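Local structure of cysteine synthase (6AHI) at residues 19-24 against 255-260; 32-36 against 163-168; 173-177 against 274-278. The protein uses pyridoxal 5'-phosphate to make L-cysteine from O-acetyl-L-serine and hydrogen sulfide, and also has cystathionine beta-synthase activity. One frame throughout, in Å; residues are numbered along the deposited sequence.

Contact 1. Residues 19-24 against 255-260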
loop_
_atom_site.group_PDB
_atom_site.type_symbol
_atom_site.label_atom_id
_atom_site.label_comp_id
_atom_site.label_asym_id
_atom_site.label_seq_id
_atom_site.Cartn_x
_atom_site.Cartn_y
_atom_site.Cartn_z
ATOM N N PHE A 19 -12.114 -15.704 -5.484
ATOM C CA PHE A 19 -11.677 -16.413 -6.675
ATOM C C PHE A 19 -12.615 -17.599 -6.944
ATOM O O PHE A 19 -12.962 -18.360 -6.027
ATOM C CB PHE A 19 -10.264 -16.963 -6.475
ATOM C CG PHE A 19 -9.208 -15.953 -6.117
ATOM C CD1 PHE A 19 -8.426 -15.365 -7.110
ATOM C CD2 PHE A 19 -8.924 -15.660 -4.791
ATOM C CE1 PHE A 19 -7.401 -14.482 -6.777
ATOM C CE2 PHE A 19 -7.921 -14.762 -4.471
ATOM C CZ PHE A 19 -7.169 -14.168 -5.458
ATOM N N THR A 20 -12.990 -17.797 -8.222
ATOM C CA THR A 20 -13.794 -18.938 -8.634
ATOM C C THR A 20 -13.135 -19.643 -9.819
ATOM O O THR A 20 -12.025 -19.274 -10.238
ATOM C CB THR A 20 -15.205 -18.481 -9.033
ATOM O OG1 THR A 20 -15.058 -17.696 -10.219
ATOM C CG2 THR A 20 -15.881 -17.690 -7.939
ATOM N N ASN A 21 -13.866 -20.618 -10.392
ATOM C CA ASN A 21 -13.377 -21.424 -11.538
ATOM C C ASN A 21 -13.147 -20.545 -12.775
ATOM O O ASN A 21 -12.548 -21.043 -13.733
ATOM C CB ASN A 21 -14.311 -22.597 -11.895
ATOM C CG ASN A 21 -15.688 -22.175 -12.348
ATOM O OD1 ASN A 21 -16.062 -21.017 -12.230
ATOM N ND2 ASN A 21 -16.471 -23.110 -12.858
ATOM N N LYS A 22 -13.630 -19.285 -12.765
ATOM C CA LYS A 22 -13.394 -18.309 -13.837
ATOM C C LYS A 22 -11.938 -17.838 -13.844
ATOM O O LYS A 22 -11.494 -17.338 -14.832
ATOM C CB LYS A 22 -14.142 -16.982 -13.644
ATOM C CG LYS A 22 -15.653 -17.023 -13.689
ATOM C CD LYS A 22 -16.177 -17.759 -14.876
ATOM C CE LYS A 22 -17.653 -18.060 -14.743
ATOM N NZ LYS A 22 -17.900 -19.299 -13.959
ATOM N N ASP A 23 -11.281 -17.888 -12.682
ATOM C CA ASP A 23 -9.989 -17.266 -12.419
ATOM C C ASP A 23 -8.863 -18.311 -12.448
ATOM O O ASP A 23 -7.782 -18.065 -12.985
ATOM C CB ASP A 23 -10.010 -16.635 -11.023
ATOM C CG ASP A 23 -11.074 -15.577 -10.872
ATOM O OD1 ASP A 23 -11.089 -14.672 -11.725
ATOM O OD2 ASP A 23 -11.911 -15.687 -9.942
ATOM N N TYR A 24 -9.124 -19.461 -11.823
ATOM C CA TYR A 24 -8.147 -20.523 -11.571
ATOM C C TYR A 24 -8.865 -21.872 -11.570
ATOM O O TYR A 24 -10.061 -21.896 -11.372
ATOM C CB TYR A 24 -7.471 -20.323 -10.205
ATOM C CG TYR A 24 -6.528 -19.152 -10.193
ATOM C CD1 TYR A 24 -5.252 -19.259 -10.738
ATOM C CD2 TYR A 24 -6.936 -17.922 -9.697
ATOM C CE1 TYR A 24 -4.400 -18.170 -10.769
ATOM C CE2 TYR A 24 -6.100 -16.822 -9.739
ATOM C CZ TYR A 24 -4.831 -16.952 -10.269
ATOM O OH TYR A 24 -4.013 -15.865 -10.342
ATOM N N LYS A 255 1.405 -14.638 -10.927
ATOM C CA LYS A 255 0.069 -14.808 -11.491
ATOM C C LYS A 255 -0.944 -13.888 -10.795
ATOM O O LYS A 255 -1.807 -13.313 -11.449
ATOM C CB LYS A 255 -0.424 -16.246 -11.368
ATOM C CG LYS A 255 0.309 -17.283 -12.199
ATOM C CD LYS A 255 -0.339 -18.631 -11.973
ATOM C CE LYS A 255 0.445 -19.775 -12.556
ATOM N NZ LYS A 255 0.599 -19.586 -14.002
ATOM N N LEU A 256 -0.846 -13.741 -9.470
ATOM C CA LEU A 256 -1.782 -12.883 -8.741
ATOM C C LEU A 256 -1.694 -11.435 -9.232
ATOM O O LEU A 256 -2.695 -10.798 -9.394
ATOM C CB LEU A 256 -1.543 -12.997 -7.237
ATOM C CG LEU A 256 -2.047 -14.300 -6.616
ATOM C CD1 LEU A 256 -1.521 -14.467 -5.214
ATOM C CD2 LEU A 256 -3.573 -14.358 -6.585
ATOM N N ALA A 257 -0.499 -10.961 -9.567
ATOM C CA ALA A 257 -0.303 -9.632 -10.114
ATOM C C ALA A 257 -0.835 -9.544 -11.557
ATOM O O ALA A 257 -1.632 -8.656 -11.865
ATOM C CB ALA A 257 1.195 -9.274 -10.075
ATOM N N LYS A 258 -0.349 -10.447 -12.424
ATOM C CA LYS A 258 -0.647 -10.446 -13.864
ATOM C C LYS A 258 -2.132 -10.695 -14.137
ATOM O O LYS A 258 -2.735 -10.015 -14.955
ATOM C CB LYS A 258 0.175 -11.520 -14.585
ATOM C CG LYS A 258 0.399 -11.275 -16.067
ATOM C CD LYS A 258 1.296 -12.345 -16.676
ATOM C CE LYS A 258 2.287 -11.844 -17.713
ATOM N NZ LYS A 258 1.579 -11.479 -18.961
ATOM N N LYS A 259 -2.723 -11.646 -13.421
ATOM C CA LYS A 259 -4.096 -12.060 -13.713
ATOM C C LYS A 259 -5.113 -11.258 -12.875
ATOM O O LYS A 259 -6.221 -11.119 -13.291
ATOM C CB LYS A 259 -4.299 -13.552 -13.408
ATOM C CG LYS A 259 -3.525 -14.545 -14.265
ATOM C CD LYS A 259 -3.965 -16.004 -13.978
ATOM C CE LYS A 259 -3.444 -16.973 -15.021
ATOM N NZ LYS A 259 -4.147 -16.820 -16.323
ATOM N N ASN A 260 -4.765 -10.825 -11.651
ATOM C CA ASN A 260 -5.750 -10.321 -10.708
ATOM C C ASN A 260 -5.457 -8.885 -10.252
ATOM O O ASN A 260 -6.297 -8.297 -9.540
ATOM C CB ASN A 260 -5.876 -11.252 -9.495
ATOM C CG ASN A 260 -6.057 -12.690 -9.931
ATOM O OD1 ASN A 260 -5.193 -13.529 -9.704
ATOM N ND2 ASN A 260 -7.167 -12.984 -10.582
HETATM O O HOH W 1 -7.391 -15.212 -12.740
#
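Asp23 and Lys259 bring the two backbones nearest, their CA atoms 8.0 Å apart, where the turn that follows strand 16-19 faces the last turns of helix 246-260. Side chains bridge that distance, above all Tyr24, which reaches across to Asn260, the two side chains meeting head-on from the two backbones. The phenol OH of Tyr24 donates to OD1 of Asn260 at 2.7 Å, arriving in the carbonyl plane with a C=O...O angle of 149°; the same oxygen lies at the edge of the Tyr24 ring, whose plane is turned well away from that of the amide. Around the hydroxyl the helix supplies aliphatic carbon: CD of Lys259 comes within 3.6 Å of Tyr24 OH, and CB of Lys255 is a little farther off. The other end of the Asn260 amide is used as well, since one water accepts from ND2 and donates to the backbone O of Asp23, making a second, solvent-mediated tie. Both segments belong to the larger domain of this fold-type II PLP enzyme, on the side of its mixed sheet where helices 246-260 and 266-281 pack. Phe19 packs beside the polar bridge: chi1 of -57° sets CG beside the backbone N and brings the ring edge to the Asn260 amide, which stands nearly perpendicular to it at 85°, while CZ of Phe19 touches CD2 of Leu256 at 3.8 Å. Within the turn, OD2 of Asp23 accepts from the backbone N of Thr20 at 2.9 Å, while Phe272 of helix 266-281 meets the rings of both Phe19 and Tyr24.

Contact 2. Residues 32-36 against 163-168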
loop_
_atom_site.group_PDB
_atom_site.type_symbol
_atom_site.label_atom_id
_atom_site.label_comp_id
_atom_site.label_asym_id
_atom_site.label_seq_id
_atom_site.Cartn_x
_atom_site.Cartn_y
_atom_site.Cartn_z
ATOM N N ILE A 32 -12.360 -19.577 -3.426
ATOM C CA ILE A 32 -11.329 -19.217 -2.488
ATOM C C ILE A 32 -11.558 -17.747 -2.124
ATOM O O ILE A 32 -11.623 -16.889 -2.985
ATOM C CB ILE A 32 -9.911 -19.466 -3.050
ATOM C CG1 ILE A 32 -9.660 -20.944 -3.359
ATOM C CG2 ILE A 32 -8.859 -18.911 -2.089
ATOM C CD1 ILE A 32 -8.400 -21.196 -4.129
ATOM N N TYR A 33 -11.560 -17.490 -0.820
ATOM C CA TYR A 33 -11.605 -16.155 -0.282
ATOM C C TYR A 33 -10.247 -15.828 0.340
ATOM O O TYR A 33 -9.848 -16.482 1.251
ATOM C CB TYR A 33 -12.678 -16.052 0.784
ATOM C CG TYR A 33 -14.043 -16.334 0.255
ATOM C CD1 TYR A 33 -14.774 -15.335 -0.350
ATOM C CD2 TYR A 33 -14.598 -17.593 0.324
ATOM C CE1 TYR A 33 -16.060 -15.557 -0.806
ATOM C CE2 TYR A 33 -15.877 -17.844 -0.175
ATOM C CZ TYR A 33 -16.617 -16.819 -0.723
ATOM O OH TYR A 33 -17.892 -17.052 -1.200
ATOM N N ALA A 34 -9.639 -14.744 -0.120
ATOM C CA ALA A 34 -8.408 -14.273 0.424
ATOM C C ALA A 34 -8.658 -12.966 1.146
ATOM O O ALA A 34 -9.065 -11.954 0.553
ATOM C CB ALA A 34 -7.362 -14.077 -0.634
ATOM N N LYS A 35 -8.369 -13.001 2.444
ATOM C CA LYS A 35 -8.386 -11.813 3.238
ATOM C C LYS A 35 -7.142 -10.983 2.911
ATOM O O LYS A 35 -6.032 -11.474 3.036
ATOM C CB LYS A 35 -8.503 -12.247 4.695
ATOM C CG LYS A 35 -8.643 -11.105 5.665
ATOM C CD LYS A 35 -9.955 -10.433 5.599
ATOM C CE LYS A 35 -10.247 -9.721 6.900
ATOM N NZ LYS A 35 -11.244 -8.662 6.702
ATOM N N LEU A 36 -7.355 -9.739 2.456
ATOM C CA LEU A 36 -6.309 -8.893 1.908
ATOM C C LEU A 36 -5.676 -8.008 3.004
ATOM O O LEU A 36 -5.856 -6.776 3.007
ATOM C CB LEU A 36 -6.901 -8.025 0.791
ATOM C CG LEU A 36 -7.552 -8.792 -0.357
ATOM C CD1 LEU A 36 -7.906 -7.832 -1.481
ATOM C CD2 LEU A 36 -6.627 -9.904 -0.835
ATOM N N GLU A 163 -13.750 -10.569 12.328
ATOM C CA GLU A 163 -14.016 -9.747 11.139
ATOM C C GLU A 163 -14.338 -10.664 9.951
ATOM O O GLU A 163 -15.233 -10.423 9.187
ATOM C CB GLU A 163 -12.782 -8.876 10.896
ATOM C CG GLU A 163 -13.021 -7.578 10.165
ATOM C CD GLU A 163 -11.687 -6.898 9.924
ATOM O OE1 GLU A 163 -11.193 -6.176 10.812
ATOM O OE2 GLU A 163 -11.137 -7.116 8.843
ATOM N N ILE A 164 -13.579 -11.745 9.819
ATOM C CA ILE A 164 -13.782 -12.732 8.750
ATOM C C ILE A 164 -15.181 -13.344 8.835
ATOM O O ILE A 164 -15.868 -13.440 7.834
ATOM C CB ILE A 164 -12.685 -13.813 8.797
ATOM C CG1 ILE A 164 -11.371 -13.254 8.237
ATOM C CG2 ILE A 164 -13.138 -15.072 8.066
ATOM C CD1 ILE A 164 -10.153 -14.074 8.586
ATOM N N VAL A 165 -15.587 -13.792 10.023
ATOM C CA VAL A 165 -16.893 -14.414 10.147
ATOM C C VAL A 165 -17.993 -13.378 9.900
ATOM O O VAL A 165 -19.009 -13.735 9.344
ATOM C CB VAL A 165 -17.080 -15.141 11.489
ATOM C CG1 VAL A 165 -18.503 -15.659 11.623
ATOM C CG2 VAL A 165 -16.088 -16.270 11.618
ATOM N N GLN A 166 -17.789 -12.122 10.298
ATOM C CA GLN A 166 -18.791 -11.062 9.991
ATOM C C GLN A 166 -18.992 -10.920 8.480
ATOM O O GLN A 166 -20.097 -10.734 8.047
ATOM C CB GLN A 166 -18.371 -9.698 10.525
ATOM C CG GLN A 166 -18.528 -9.566 12.027
ATOM C CD GLN A 166 -18.193 -8.173 12.503
ATOM O OE1 GLN A 166 -18.302 -7.191 11.760
ATOM N NE2 GLN A 166 -17.775 -8.085 13.758
ATOM N N GLU A 167 -17.913 -10.990 7.689
ATOM C CA GLU A 167 -17.972 -10.787 6.232
ATOM C C GLU A 167 -18.418 -12.077 5.517
ATOM O O GLU A 167 -19.099 -12.017 4.506
ATOM C CB GLU A 167 -16.605 -10.464 5.608
ATOM C CG GLU A 167 -15.930 -9.175 6.041
ATOM C CD GLU A 167 -14.486 -9.044 5.542
ATOM O OE1 GLU A 167 -13.633 -9.799 6.080
ATOM O OE2 GLU A 167 -14.223 -8.205 4.584
ATOM N N LEU A 168 -17.936 -13.250 5.950
ATOM C CA LEU A 168 -18.138 -14.459 5.151
ATOM C C LEU A 168 -19.145 -15.423 5.760
ATOM O O LEU A 168 -19.550 -16.348 5.077
ATOM C CB LEU A 168 -16.807 -15.189 4.963
ATOM C CG LEU A 168 -15.709 -14.392 4.272
ATOM C CD1 LEU A 168 -14.471 -15.263 4.125
ATOM C CD2 LEU A 168 -16.193 -13.848 2.926
#
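Lys35 stretches from its strand toward helix 160-168 and is met nearly at right angles by two glutamates one helical turn apart. Its NZ lies 2.6 Å from OE2 of Glu163 and 2.7 Å from OE1 of Glu167, a salt-bridge network in which the two carboxylates are used differently: Glu163 offers its anti lone pair, whereas Glu167 is approached from above its plane, 39° out of it. With CG anti to the backbone N (chi1 -175°) and a bend at chi2, the lysine chain passes obliquely over Ile164, whose CG1 touches Lys35 CE at 3.9 Å. This is a helix laid across one face of the mixed sheet of the larger domain, the strand and helix segments running 133° apart with axes 11.0 Å from each other. Two residues back along the strand, Tyr33 and Leu168 lie alongside each other, pointing opposite ways. CD2 of Leu168 sits over one face of the Tyr33 ring in a CH-pi contact, 4.3 Å from its centroid, while CD1 lies against CB of Tyr33; the phenol OH goes elsewhere, to Gln287. The buried Lys35 NZ has a third partner in Thr14 O, and Arg48 forms a second salt bridge to Glu163 OE2.

Contact 3. Residues 173-177 against 274-278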
loop_
_atom_site.group_PDB
_atom_site.type_symbol
_atom_site.label_atom_id
_atom_site.label_comp_id
_atom_site.label_asym_id
_atom_site.label_seq_id
_atom_site.Cartn_x
_atom_site.Cartn_y
_atom_site.Cartn_z
ATOM N N THR A 173 -15.311 -24.233 4.536
ATOM C CA THR A 173 -14.959 -25.620 4.509
ATOM C C THR A 173 -13.542 -25.804 5.084
ATOM O O THR A 173 -13.261 -26.789 5.780
ATOM C CB THR A 173 -14.998 -26.163 3.075
ATOM O OG1 THR A 173 -16.204 -25.730 2.432
ATOM C CG2 THR A 173 -14.876 -27.667 3.036
ATOM N N SER A 174 -12.662 -24.851 4.777
ATOM C CA SER A 174 -11.268 -24.961 5.099
ATOM C C SER A 174 -10.660 -23.563 5.322
ATOM O O SER A 174 -11.054 -22.564 4.703
ATOM C CB SER A 174 -10.557 -25.718 3.990
ATOM O OG SER A 174 -9.172 -25.884 4.333
ATOM N N PHE A 175 -9.637 -23.535 6.190
ATOM C CA PHE A 175 -8.789 -22.406 6.470
ATOM C C PHE A 175 -7.340 -22.816 6.200
ATOM O O PHE A 175 -6.831 -23.764 6.773
ATOM C CB PHE A 175 -8.958 -21.930 7.908
ATOM C CG PHE A 175 -8.022 -20.826 8.340
ATOM C CD1 PHE A 175 -7.870 -19.689 7.559
ATOM C CD2 PHE A 175 -7.281 -20.927 9.515
ATOM C CE1 PHE A 175 -7.022 -18.668 7.952
ATOM C CE2 PHE A 175 -6.432 -19.903 9.898
ATOM C CZ PHE A 175 -6.303 -18.777 9.123
ATOM N N VAL A 176 -6.710 -22.086 5.288
ATOM C CA VAL A 176 -5.396 -22.348 4.797
ATOM C C VAL A 176 -4.566 -21.092 5.036
ATOM O O VAL A 176 -4.927 -20.042 4.496
ATOM C CB VAL A 176 -5.446 -22.664 3.288
ATOM C CG1 VAL A 176 -4.054 -22.883 2.721
ATOM C CG2 VAL A 176 -6.366 -23.847 2.996
ATOM N N ALA A 177 -3.456 -21.196 5.790
ATOM C CA ALA A 177 -2.672 -20.002 6.090
ATOM C C ALA A 177 -1.198 -20.364 6.298
ATOM O O ALA A 177 -0.892 -21.444 6.833
ATOM C CB ALA A 177 -3.222 -19.298 7.312
ATOM N N ALA A 274 -1.422 -23.181 -1.978
ATOM C CA ALA A 274 -1.882 -24.144 -0.993
ATOM C C ALA A 274 -3.417 -24.177 -0.961
ATOM O O ALA A 274 -4.041 -25.245 -0.902
ATOM C CB ALA A 274 -1.335 -23.820 0.365
ATOM N N ALA A 275 -4.029 -22.994 -1.065
ATOM C CA ALA A 275 -5.477 -22.901 -1.054
ATOM C C ALA A 275 -6.045 -23.528 -2.326
ATOM O O ALA A 275 -7.100 -24.132 -2.268
ATOM C CB ALA A 275 -5.900 -21.471 -0.898
ATOM N N LEU A 276 -5.362 -23.363 -3.460
ATOM C CA LEU A 276 -5.788 -23.946 -4.729
ATOM C C LEU A 276 -5.747 -25.473 -4.659
ATOM O O LEU A 276 -6.671 -26.145 -5.098
ATOM C CB LEU A 276 -4.855 -23.403 -5.812
ATOM C CG LEU A 276 -5.381 -23.309 -7.228
ATOM C CD1 LEU A 276 -6.687 -22.513 -7.241
ATOM C CD2 LEU A 276 -4.323 -22.657 -8.124
ATOM N N LYS A 277 -4.678 -26.023 -4.072
ATOM C CA LYS A 277 -4.561 -27.470 -3.852
ATOM C C LYS A 277 -5.654 -27.993 -2.927
ATOM O O LYS A 277 -6.289 -29.040 -3.216
ATOM C CB LYS A 277 -3.164 -27.809 -3.324
ATOM C CG LYS A 277 -2.080 -27.646 -4.382
ATOM C CD LYS A 277 -0.702 -27.991 -3.876
ATOM C CE LYS A 277 0.347 -27.511 -4.832
ATOM N NZ LYS A 277 1.692 -27.890 -4.349
ATOM N N GLU A 278 -5.952 -27.241 -1.867
ATOM C CA GLU A 278 -7.014 -27.616 -0.967
ATOM C C GLU A 278 -8.376 -27.561 -1.702
ATOM O O GLU A 278 -9.164 -28.516 -1.590
ATOM C CB GLU A 278 -6.932 -26.788 0.316
ATOM C CG GLU A 278 -8.105 -26.980 1.274
ATOM C CD GLU A 278 -8.155 -28.269 2.094
ATOM O OE1 GLU A 278 -7.409 -29.213 1.780
ATOM O OE2 GLU A 278 -8.989 -28.341 3.035
#
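This is a buried strand-to-helix contact in the core of the larger domain, where strand 174-178 of the mixed sheet lies against helix 266-281. The short segments run nearly antiparallel, at 154°, and their axes approach to 8.7 Å. The backbones come nearest where Val176 CA lies 5.9 Å from Ala275 CA. Ala274 and Ala275, with only a CB each, are consistent with so close an approach. Val176 points its two methyls at different parts of the helix: CG1, anti to the backbone N, touches CB of Ala274 at 3.7 Å and also reaches Ala275, while CG2 rests against the CB and CG methylenes of Glu278. Two residues earlier on the same face, Ser174 OG donates to OE2 of Glu278 at 2.8 Å, on the anti side of the carboxylate but 33° out of its plane. The bend of Glu278 at chi2 (75°) folds its carboxylate back toward the serine. Arg281 pairs with OE1 and Arg200 with OE2, which probably favours the charged form of this buried acid. Val204 of strand 200-206 and Val288 of strand 287-292 also pack against Val176, one from each adjacent strand, while on the reverse face of the sheet Phe175 packs against helix 183-195.

How the contacts relate
From the N terminus, the chain leaves strand 16-19 through the turn of contact 1 and returns as strand 31-36, which opens contact 2; helix 160-168 closes that loop, and strand 174-178 follows at once to open contact 3. Helix 246-260 then closes contact 1 and helix 266-281 closes contact 3. Contact 2 is thus nested within contact 1, contacts 1 and 3 cross, and contacts 2 and 3 stand in series. Phe19 N probably bonds to Ile32 O, joining contacts 1 and 2 through neighbouring strands. Leu276 meets both Tyr24 and Ile32, so helix 266-281 links all three, while helix 160-168 lies on the opposite face of the sheet.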